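Local atomic coordinates of succinate-semialdehyde dehydrogenase (Synechococcus sp., PDB entry 4ITA), a protein that probably oxidises succinic semialdehyde to succinate with NADP+ as cofactor, as a member of the aldehyde dehydrogenase family. Residues A56-E61 and S89-R94. Numbering follows the deposited sequence.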
loop_
_atom_site.group_PDB
_atom_site.type_symbol
_atom_site.label_atom_id
_atom_site.label_comp_id
_atom_site.label_asym_id
_atom_site.label_seq_id
_atom_site.Cartn_x
_atom_site.Cartn_y
_atom_site.Cartn_z
ATOM N N ALA A 56 -8.574 27.339 5.206
ATOM C CA ALA A 56 -8.796 26.903 3.827
ATOM C C ALA A 56 -10.272 26.590 3.589
ATOM O O ALA A 56 -10.842 27.000 2.575
ATOM C CB ALA A 56 -7.932 25.693 3.497
ATOM N N ALA A 57 -10.886 25.883 4.536
ATOM C CA ALA A 57 -12.322 25.605 4.467
ATOM C C ALA A 57 -13.133 26.892 4.380
ATOM O O ALA A 57 -14.041 27.006 3.561
ATOM C CB ALA A 57 -12.772 24.772 5.657
ATOM N N ALA A 58 -12.807 27.868 5.227
ATOM C CA ALA A 58 -13.543 29.135 5.228
ATOM C C ALA A 58 -13.393 29.896 3.909
ATOM O O ALA A 58 -14.343 30.530 3.436
ATOM C CB ALA A 58 -13.130 30.001 6.416
ATOM N N ILE A 59 -12.208 29.834 3.305
ATOM C CA ILE A 59 -11.990 30.447 1.999
ATOM C C ILE A 59 -12.868 29.780 0.934
ATOM O O ILE A 59 -13.541 30.456 0.151
ATOM C CB ILE A 59 -10.502 30.387 1.596
ATOM C CG1 ILE A 59 -9.675 31.311 2.495
ATOM C CG2 ILE A 59 -10.331 30.770 0.133
ATOM C CD1 ILE A 59 -8.176 31.063 2.440
ATOM N N LEU A 60 -12.878 28.453 0.917
ATOM C CA LEU A 60 -13.735 27.708 -0.004
ATOM C C LEU A 60 -15.220 28.007 0.208
ATOM O O LEU A 60 -15.983 28.131 -0.753
ATOM C CB LEU A 60 -13.480 26.207 0.157
ATOM C CG LEU A 60 -12.159 25.705 -0.428
ATOM C CD1 LEU A 60 -11.745 24.414 0.252
ATOM C CD2 LEU A 60 -12.289 25.492 -1.933
ATOM N N GLU A 61 -15.625 28.126 1.469
ATOM C CA GLU A 61 -17.019 28.408 1.821
ATOM C C GLU A 61 -17.457 29.814 1.427
ATOM O O GLU A 61 -18.613 30.036 1.059
ATOM C CB GLU A 61 -17.251 28.170 3.317
ATOM C CG GLU A 61 -17.220 26.692 3.707
ATOM C CD GLU A 61 -16.815 26.452 5.161
ATOM O OE1 GLU A 61 -16.576 27.427 5.900
ATOM O OE2 GLU A 61 -16.724 25.276 5.557
ATOM N N SER A 89 -15.200 20.140 -0.872
ATOM C CA SER A 89 -13.784 20.399 -0.610
ATOM C C SER A 89 -13.583 21.018 0.777
ATOM O O SER A 89 -12.686 20.613 1.527
ATOM C CB SER A 89 -13.195 21.302 -1.700
ATOM O OG SER A 89 -13.220 20.654 -2.966
ATOM N N ALA A 90 -14.412 22.000 1.119
ATOM C CA ALA A 90 -14.371 22.581 2.457
ATOM C C ALA A 90 -14.661 21.518 3.509
ATOM O O ALA A 90 -14.025 21.480 4.562
ATOM C CB ALA A 90 -15.363 23.721 2.569
ATOM N N LEU A 91 -15.620 20.645 3.214
ATOM C CA LEU A 91 -16.040 19.637 4.173
ATOM C C LEU A 91 -14.908 18.679 4.527
ATOM O O LEU A 91 -14.745 18.322 5.685
ATOM C CB LEU A 91 -17.231 18.862 3.615
ATOM C CG LEU A 91 -18.022 17.960 4.551
ATOM C CD1 LEU A 91 -18.773 18.809 5.567
ATOM C CD2 LEU A 91 -18.971 17.092 3.731
ATOM N N VAL A 92 -14.120 18.247 3.544
ATOM C CA VAL A 92 -13.045 17.303 3.864
ATOM C C VAL A 92 -11.908 18.007 4.619
ATOM O O VAL A 92 -11.243 17.397 5.457
ATOM C CB VAL A 92 -12.545 16.503 2.616
ATOM C CG1 VAL A 92 -11.851 17.423 1.612
ATOM C CG2 VAL A 92 -11.646 15.351 3.050
ATOM N N CYS A 93 -11.703 19.297 4.353
ATOM C CA CYS A 93 -10.761 20.081 5.149
ATOM C C CYS A 93 -11.192 20.086 6.612
ATOM O O CYS A 93 -10.390 19.830 7.514
ATOM C CB CYS A 93 -10.663 21.517 4.630
ATOM S SG CYS A 93 -9.788 21.671 3.060
ATOM N N ARG A 94 -12.471 20.353 6.840
ATOM C CA ARG A 94 -12.987 20.386 8.209
ATOM C C ARG A 94 -12.954 19.006 8.864
ATOM O O ARG A 94 -12.653 18.891 10.051
ATOM C CB ARG A 94 -14.400 20.970 8.249
ATOM C CG ARG A 94 -14.422 22.434 7.887
ATOM C CD ARG A 94 -15.681 23.153 8.358
ATOM N NE ARG A 94 -15.640 24.564 7.977
ATOM C CZ ARG A 94 -14.958 25.490 8.640
ATOM N NH1 ARG A 94 -14.267 25.151 9.719
ATOM N NH2 ARG A 94 -14.956 26.751 8.222
#
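Two alanines set the spacing here. A57 and A90 face each other with their CA atoms 4.2 Å apart, and the methyl of A90 lies 3.7 Å from the carbonyl O of A57; a larger side chain at either place would push the backbones apart, whereas these let the helix axes of 56-61 and 89-94 approach to 8.3 Å. The A57 methyl continues between C93 and R94, with its CB 4.0 Å from C93 CB and 3.6 Å from R94 CG. One turn on from A57, L60 supplies the bulk that the alanines lack: its CD1 reaches 3.7 Å from A90 N and 4.4 Å from C93 SG, and the same side chain also meets F136, F140 and I171. Small, compact C93 fits beside it and also touches F140. S89, next to L60, turns its hydroxyl back to the carbonyl of E85 in its own helix, so a polar residue is tolerated in this buried place.

The two segments run antiparallel, at 163°, and belong to helices 46-62 and 79-103, in the helical layer packed against helices 137-149 and 162-175 of the Rossmann-type cofactor-binding domain of the aldehyde dehydrogenase fold; the side chain of S89 is about 13 Å from the bound NADPH, nearest atom to nearest atom.

Toward the solvent the packing becomes polar. R94 lays its guanidinium over the A57 methyl, and its length carries the charge to E61. The salt bridge is two-pronged: R94 NE donates to E61 OE2 at 2.7 Å and R94 NH2 to E61 OE1 at 2.9 Å, both nearly straight, while E61 OE2 also rests 3.6 Å from A90 CB.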